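Local atomic coordinates of tyrosyl-DNA phosphodiesterase 2 (Danio rerio, PDB entry 4F1H), a protein that belongs to the endonuclease/exonuclease/phosphatase family, with the DNase I-like fold of two packed beta sheets, and holds a magnesium ion in this model. Residues P35-L40 against I72-S77; K80-E85 against Q102-G107; I146-G151 against D206-R211. All coordinates share one frame; numbering follows the deposited sequence.

Contact 1: P35-L40 against I72-S77; sequences PDVVFL and IMLRKS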
# COMPACT_ATOMS: atom_id res chain seq x y z
N PRO B 35 14.99 13.55 24.20
CA PRO B 35 15.26 12.62 23.10
C PRO B 35 16.63 12.92 22.51
O PRO B 35 17.02 14.09 22.47
CB PRO B 35 14.16 12.95 22.07
CG PRO B 35 13.66 14.37 22.44
CD PRO B 35 13.86 14.46 23.93
N ASP B 36 17.34 11.89 22.05
CA ASP B 36 18.58 12.10 21.27
C ASP B 36 18.36 12.82 19.94
O ASP B 36 19.22 13.60 19.52
CB ASP B 36 19.24 10.75 21.03
CG ASP B 36 19.54 10.05 22.35
OD1 ASP B 36 20.03 10.74 23.28
OD2 ASP B 36 19.23 8.83 22.47
N VAL B 37 17.22 12.59 19.31
CA VAL B 37 16.91 13.19 18.00
C VAL B 37 15.47 13.64 18.01
O VAL B 37 14.58 12.92 18.50
CB VAL B 37 17.09 12.18 16.85
CG1 VAL B 37 16.96 12.89 15.47
CG2 VAL B 37 18.48 11.48 16.92
N VAL B 38 15.22 14.83 17.47
CA VAL B 38 13.84 15.28 17.28
C VAL B 38 13.66 15.53 15.79
O VAL B 38 14.48 16.20 15.17
CB VAL B 38 13.53 16.57 18.03
CG1 VAL B 38 12.02 16.83 18.04
CG2 VAL B 38 14.06 16.51 19.47
N PHE B 39 12.58 14.99 15.24
CA PHE B 39 12.24 15.20 13.83
C PHE B 39 10.94 16.02 13.86
O PHE B 39 9.92 15.56 14.42
CB PHE B 39 11.92 13.85 13.15
CG PHE B 39 13.02 12.83 13.19
CD1 PHE B 39 13.15 11.95 14.26
CD2 PHE B 39 13.89 12.69 12.12
CE1 PHE B 39 14.15 10.96 14.28
CE2 PHE B 39 14.89 11.68 12.13
CZ PHE B 39 15.00 10.80 13.18
N LEU B 40 10.96 17.23 13.28
CA LEU B 40 9.79 18.11 13.37
C LEU B 40 9.31 18.46 12.00
O LEU B 40 10.11 18.56 11.05
CB LEU B 40 10.13 19.40 14.12
CG LEU B 40 10.52 19.19 15.59
CD1 LEU B 40 10.99 20.50 16.24
CD2 LEU B 40 9.36 18.61 16.36
N ILE B 72 15.52 18.84 12.02
CA ILE B 72 16.07 17.77 12.82
C ILE B 72 16.88 18.42 13.94
O ILE B 72 17.71 19.29 13.68
CB ILE B 72 16.95 16.82 11.97
CG1 ILE B 72 16.13 16.06 10.95
CG2 ILE B 72 17.68 15.83 12.87
CD1 ILE B 72 17.04 15.18 10.04
N MET B 73 16.59 18.04 15.19
CA MET B 73 17.36 18.54 16.35
C MET B 73 18.16 17.37 16.86
O MET B 73 17.63 16.24 17.02
CB MET B 73 16.40 19.03 17.45
CG MET B 73 15.53 20.18 16.98
SD MET B 73 14.19 20.53 18.17
CE MET B 73 15.13 20.88 19.69
N LEU B 74 19.45 17.61 17.13
CA LEU B 74 20.36 16.57 17.63
C LEU B 74 20.85 16.92 19.04
O LEU B 74 21.31 18.03 19.29
CB LEU B 74 21.61 16.48 16.71
CG LEU B 74 21.30 16.23 15.24
CD1 LEU B 74 22.58 16.26 14.35
CD2 LEU B 74 20.53 14.93 15.09
N ARG B 75 20.74 15.99 19.99
CA ARG B 75 21.20 16.29 21.35
C ARG B 75 22.73 16.28 21.37
O ARG B 75 23.33 15.21 21.22
CB ARG B 75 20.67 15.26 22.34
CG ARG B 75 20.86 15.72 23.82
CD ARG B 75 19.79 15.12 24.77
NE ARG B 75 19.93 15.71 26.11
CZ ARG B 75 19.10 16.61 26.66
NH1 ARG B 75 18.01 17.02 26.02
NH2 ARG B 75 19.35 17.09 27.88
N LYS B 76 23.34 17.44 21.60
CA LYS B 76 24.79 17.58 21.42
C LYS B 76 25.61 16.66 22.32
O LYS B 76 26.69 16.20 21.93
CB LYS B 76 25.20 19.04 21.62
CG LYS B 76 24.64 19.96 20.55
CD LYS B 76 25.10 21.42 20.74
CE LYS B 76 24.20 22.21 21.66
NZ LYS B 76 24.73 23.61 21.85
N SER B 77 25.09 16.37 23.51
CA SER B 77 25.84 15.54 24.45
C SER B 77 25.83 14.06 24.07
O SER B 77 26.64 13.27 24.59
CB SER B 77 25.30 15.72 25.86
OG SER B 77 23.94 15.29 25.94
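Val38 and Met73 face each other as the hydrogen-bonded pair of an antiparallel ladder, and their backbones grip twice: Val38 N reaches Met73 O at 2.8 Å, and Met73 N gives a bond of equal length back to Val38 O. Nearer the start of strand 37-43, Arg75 N donates to Asp36 O at 2.9 Å. The side chains of Val38 and Met73 run alongside one another, CB to CB at 3.8 Å. Met73 carries CG beside its own backbone N (chi1 -62°), and its sulphur ends up against Leu40, with SD 3.7 Å from Leu40 CD1. Tyr58 and Phe60 of strand 58-62 touch the same methionine, so this face is tightly filled. On the other face Val37 CG1 meets Ile72 CG2 at 4.0 Å and Leu74 CD2 at 4.1 Å, while also lying over one face of the Phe39 ring, toward its rim.

The packing gives way toward Arg75, which is partly exposed. Its chain is extended from CG to NE and passes Pro35, with Arg75 CD 3.7 Å from Pro35 O. The guanidinium then bonds through NH1 to Tyr58 OH, a hydroxyl that Pro35 O also meets. Asp36 takes its salt bridge from Arg78 instead, and its OD2 is bonded by Ser5 N. Beyond Arg75 the chain comes to the surface at Lys76 and Ser77, clear of 35-40.

Strand 37-43 also pairs with strand 4-10, which makes it an inner strand of its sheet. Ile72 and Leu74 reach from this sheet onto Leu99, Ala101 and Val103 of strand 97-105 in the second sheet, the sheet-on-sheet packing at the heart of the four-layer alpha/beta sandwich of the DNase I-like fold.

Contact 2: K80-E85 against Q102-G107; sequences KFLESE and QVTFSG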
# COMPACT_ATOMS: atom_id res chain seq x y z
N LYS B 80 27.12 13.03 17.63
CA LYS B 80 28.10 13.86 16.92
C LYS B 80 27.68 13.99 15.48
O LYS B 80 27.40 13.00 14.83
CB LYS B 80 29.48 13.22 17.01
CG LYS B 80 30.07 13.31 18.43
CD LYS B 80 31.25 12.38 18.61
CE LYS B 80 31.79 12.44 20.02
NZ LYS B 80 32.97 11.54 20.15
N PHE B 81 27.67 15.21 14.97
CA PHE B 81 27.20 15.43 13.62
C PHE B 81 28.30 15.17 12.59
O PHE B 81 29.48 15.53 12.81
CB PHE B 81 26.73 16.88 13.52
CG PHE B 81 26.35 17.32 12.13
CD1 PHE B 81 25.15 16.89 11.55
CD2 PHE B 81 27.18 18.19 11.42
CE1 PHE B 81 24.78 17.29 10.24
CE2 PHE B 81 26.81 18.61 10.12
CZ PHE B 81 25.59 18.18 9.54
N LEU B 82 27.93 14.56 11.47
CA LEU B 82 28.88 14.31 10.37
C LEU B 82 28.61 15.20 9.17
O LEU B 82 29.51 15.90 8.70
CB LEU B 82 28.84 12.85 9.89
CG LEU B 82 29.25 11.84 10.95
CD1 LEU B 82 29.05 10.41 10.47
CD2 LEU B 82 30.72 12.09 11.43
N GLU B 83 27.39 15.12 8.61
CA GLU B 83 27.05 15.92 7.44
C GLU B 83 25.53 15.86 7.23
O GLU B 83 24.88 14.98 7.78
CB GLU B 83 27.78 15.39 6.19
CG GLU B 83 27.36 13.99 5.79
CD GLU B 83 27.86 13.63 4.41
OE1 GLU B 83 28.87 12.92 4.33
OE2 GLU B 83 27.23 14.04 3.41
N SER B 84 24.98 16.81 6.47
CA SER B 84 23.54 16.84 6.22
C SER B 84 23.33 17.14 4.77
O SER B 84 24.25 17.63 4.08
CB SER B 84 22.80 17.87 7.09
OG SER B 84 23.14 19.22 6.81
N GLU B 85 22.14 16.82 4.27
CA GLU B 85 21.79 17.24 2.91
C GLU B 85 20.29 17.25 2.76
O GLU B 85 19.55 16.69 3.59
CB GLU B 85 22.38 16.31 1.86
CG GLU B 85 21.81 14.92 1.89
CD GLU B 85 22.56 14.01 0.95
OE1 GLU B 85 23.23 13.07 1.43
OE2 GLU B 85 22.51 14.28 -0.27
N GLN B 102 23.50 12.82 8.85
CA GLN B 102 24.32 11.65 9.21
C GLN B 102 25.08 12.00 10.47
O GLN B 102 25.64 13.08 10.59
CB GLN B 102 25.30 11.34 8.07
CG GLN B 102 24.56 11.04 6.80
CD GLN B 102 25.43 10.38 5.75
OE1 GLN B 102 25.60 10.89 4.63
NE2 GLN B 102 26.00 9.24 6.11
N VAL B 103 25.05 11.10 11.45
CA VAL B 103 25.62 11.38 12.75
C VAL B 103 26.27 10.10 13.29
O VAL B 103 26.07 9.02 12.71
CB VAL B 103 24.56 11.86 13.77
CG1 VAL B 103 23.74 13.07 13.20
CG2 VAL B 103 23.60 10.69 14.18
N THR B 104 27.05 10.20 14.37
CA THR B 104 27.46 8.99 15.12
C THR B 104 26.87 9.04 16.53
O THR B 104 26.76 10.11 17.13
CB THR B 104 29.00 8.77 15.20
OG1 THR B 104 29.60 9.83 15.92
CG2 THR B 104 29.61 8.75 13.83
N PHE B 105 26.48 7.88 17.04
CA PHE B 105 25.87 7.76 18.34
C PHE B 105 26.69 6.69 19.06
O PHE B 105 26.57 5.49 18.76
CB PHE B 105 24.41 7.32 18.15
CG PHE B 105 23.70 6.93 19.42
CD1 PHE B 105 23.33 7.90 20.35
CD2 PHE B 105 23.33 5.61 19.65
CE1 PHE B 105 22.66 7.57 21.53
CE2 PHE B 105 22.66 5.27 20.79
CZ PHE B 105 22.33 6.23 21.74
N SER B 106 27.56 7.15 19.97
CA SER B 106 28.56 6.28 20.60
C SER B 106 29.30 5.45 19.55
O SER B 106 29.48 4.24 19.70
CB SER B 106 27.90 5.39 21.65
OG SER B 106 27.70 6.10 22.86
N GLY B 107 29.69 6.10 18.45
CA GLY B 107 30.46 5.45 17.40
C GLY B 107 29.69 4.73 16.30
O GLY B 107 30.28 4.37 15.27
O HOH W 1 24.27 13.58 4.04
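Gln102 meets two residues of strand 80-88 at once: its carbonyl O receives Leu82 N at 2.9 Å and, more weakly, Glu83 N at 3.3 Å. Two residues set against one make a classic beta bulge, and the register shifts by one there. Gln102 N returns a bond to Glu83 O at 2.8 Å. Before the bulge, Lys80 and Thr104 form a regular doubly bonded pair.

The side chain of Gln102 can be followed outward along Glu83. CB rests 3.7 Å from Glu83 O. CG leaves beside the backbone N (chi1 -60°) and, like CB, stays near Glu83 O and Glu83 CG; from there the chain is extended, abreast of the Glu83 side chain. CD lies 4.1 Å from Glu83 CG, and at the tip OE1 comes 3.6 Å from Glu83 CD. The amide and carboxylate planes are turned 31° from each other. Gln102 OE1 takes a bond of 3.1 Å from water 1, which also donates to Glu85 OE1 at 2.9 Å; this water has more acceptors around it than protons, so the two bonds need not coexist.

Leu82, thrown toward the partner strand by the bulge, crosses Thr104 at about a right angle, CD1 against CG2. The other face is apolar. Phe81 and Val103 form a close non-hydrogen-bonded pair, and the Phe81 ring has Glu83 N over its centre while stacking on Phe61 of strand 58-62.

The hairpin is therefore two-sided: hydrocarbon and aromatic groups turn to the neighbouring sheet, and amide, carboxylates and hydroxyl turn to the surface. Across the strands the bonding is by backbone groups, while the tips of Gln102 and Glu85 share one water, where solvent would be expected to temper the negative charge of the two glutamates.

Contact 3: I146-G151 against D206-R211; sequences IVIFAG and DRIFLR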
# COMPACT_ATOMS: atom_id res chain seq x y z
N ILE B 146 22.70 2.69 10.73
CA ILE B 146 21.30 2.40 11.07
C ILE B 146 20.52 3.57 10.46
O ILE B 146 20.90 4.73 10.68
CB ILE B 146 21.12 2.42 12.59
CG1 ILE B 146 21.92 1.27 13.22
CG2 ILE B 146 19.62 2.30 12.97
CD1 ILE B 146 22.08 1.42 14.74
N VAL B 147 19.47 3.27 9.68
CA VAL B 147 18.59 4.30 9.12
C VAL B 147 17.33 4.47 9.96
O VAL B 147 16.62 3.51 10.25
CB VAL B 147 18.17 3.94 7.67
CG1 VAL B 147 17.32 5.04 7.07
CG2 VAL B 147 19.40 3.71 6.85
N ILE B 148 17.01 5.72 10.32
CA ILE B 148 15.71 6.02 10.95
C ILE B 148 15.08 7.15 10.16
O ILE B 148 15.64 8.26 10.09
CB ILE B 148 15.90 6.47 12.40
CG1 ILE B 148 16.53 5.33 13.21
CG2 ILE B 148 14.53 6.90 13.00
CD1 ILE B 148 16.71 5.69 14.68
N PHE B 149 13.97 6.86 9.49
CA PHE B 149 13.15 7.91 8.92
C PHE B 149 12.00 8.14 9.88
O PHE B 149 11.35 7.17 10.30
CB PHE B 149 12.60 7.52 7.53
CG PHE B 149 11.56 8.46 7.03
CD1 PHE B 149 10.22 8.29 7.40
CD2 PHE B 149 11.90 9.55 6.25
CE1 PHE B 149 9.24 9.22 7.02
CE2 PHE B 149 10.90 10.46 5.81
CZ PHE B 149 9.60 10.28 6.20
N ALA B 150 11.68 9.40 10.19
CA ALA B 150 10.49 9.65 10.99
C ALA B 150 9.90 10.92 10.45
O ALA B 150 10.59 11.92 10.30
CB ALA B 150 10.84 9.82 12.49
N GLY B 151 8.62 10.89 10.15
CA GLY B 151 7.99 12.12 9.67
C GLY B 151 6.50 12.02 9.55
O GLY B 151 5.88 11.01 9.86
N ASP B 206 1.74 9.82 10.96
CA ASP B 206 3.09 9.95 11.44
C ASP B 206 3.64 8.56 11.62
O ASP B 206 3.04 7.73 12.33
CB ASP B 206 3.03 10.72 12.75
CG ASP B 206 2.44 12.11 12.52
OD1 ASP B 206 3.20 13.00 12.02
OD2 ASP B 206 1.21 12.31 12.71
N ARG B 207 4.77 8.29 10.95
CA ARG B 207 5.33 6.95 10.89
C ARG B 207 6.83 6.98 10.98
O ARG B 207 7.46 7.98 10.61
CB ARG B 207 4.93 6.20 9.60
CG ARG B 207 3.41 6.18 9.32
CD ARG B 207 3.06 5.27 8.13
NE ARG B 207 1.61 5.28 8.00
CZ ARG B 207 0.88 4.38 7.34
NH1 ARG B 207 1.45 3.36 6.70
NH2 ARG B 207 -0.45 4.50 7.34
N ILE B 208 7.40 5.89 11.48
CA ILE B 208 8.86 5.73 11.60
C ILE B 208 9.26 4.48 10.84
O ILE B 208 8.66 3.39 11.06
CB ILE B 208 9.27 5.50 13.07
CG1 ILE B 208 8.72 6.64 13.94
CG2 ILE B 208 10.78 5.36 13.20
CD1 ILE B 208 8.85 6.34 15.45
N PHE B 209 10.26 4.62 9.97
CA PHE B 209 10.83 3.48 9.19
C PHE B 209 12.24 3.23 9.70
O PHE B 209 13.00 4.17 9.94
CB PHE B 209 10.83 3.78 7.68
CG PHE B 209 9.44 4.04 7.10
CD1 PHE B 209 8.32 3.35 7.58
CD2 PHE B 209 9.28 5.01 6.11
CE1 PHE B 209 7.05 3.61 7.05
CE2 PHE B 209 8.02 5.26 5.56
CZ PHE B 209 6.90 4.57 6.05
N LEU B 210 12.58 1.96 9.88
CA LEU B 210 13.86 1.57 10.48
C LEU B 210 14.57 0.57 9.60
O LEU B 210 13.95 -0.38 9.11
CB LEU B 210 13.62 0.98 11.88
CG LEU B 210 14.82 0.29 12.53
CD1 LEU B 210 15.91 1.34 12.90
CD2 LEU B 210 14.39 -0.50 13.79
N ARG B 211 15.87 0.78 9.36
CA ARG B 211 16.71 -0.23 8.70
C ARG B 211 17.98 -0.42 9.52
O ARG B 211 18.58 0.55 10.02
CB ARG B 211 17.07 0.21 7.28
CG ARG B 211 17.72 -0.92 6.46
CD ARG B 211 18.64 -0.34 5.40
NE ARG B 211 19.90 0.05 6.01
CZ ARG B 211 20.91 0.61 5.35
NH1 ARG B 211 22.03 0.90 5.99
NH2 ARG B 211 20.79 0.90 4.07
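A regular antiparallel ladder inside one sheet of the sandwich joins 146-151 to 206-211, with Phe149 and Phe209 at its middle. Phe149 N bonds Phe209 O at 2.9 Å, and Phe209 N bonds Phe149 O at 2.8 Å. Their rings lie side by side, planes 21° apart but slid until they barely overlap, and the nearest atoms are Phe149 CD1 and Phe209 CD2, 3.6 Å apart. Val147 and Arg211 make another doubly bonded pair, and Val147 CG2 sits 3.7 Å above the centre of the guanidinium plane of Arg211, whose N-H groups reach Ala141 O, Pro142 O and Ala145 O.

In the DNase I-like fold such a strand pair has one face against helices and the other against the partner sheet. Here Val147, Phe149, Phe209 and Arg211 meet helix 124-140. Opposite them, Ile148 CG2 packs 4.1 Å from Ile208 CG2, and both residues touch Ile6 of strand 4-10. Leu210 CD1 lies alongside Ile146 CG2 at 3.8 Å.

At the far end Gly151 N reaches Arg207 O at a longer 3.2 Å. Nearby, Asp206 OD2 bonds Thr186 OG1 and His241 ND1, consistent with the aspartate-histidine pair of DNase I relatives.

Contact 1 belongs to one sheet of the sandwich, contacts 2 and 3 to the other. Contact 1 meets contact 2 where Leu74 CD1 packs 3.6 Å from Val103 CG1, and it meets contact 3 where Phe39 CD1 lies 3.6 Å from Ala150 CB. Contacts 2 and 3 share their sheet without touching, their nearest atoms about 7 Å apart. The three differ in their distance from the bound nucleic acid: the nearest atom of contact 3 is about 6 Å away, that of contact 1 about 11 Å and that of contact 2 about 20 Å. The magnesium ion lies about 9 Å from the Asp206 side chain and about 13 Å from that of Leu40.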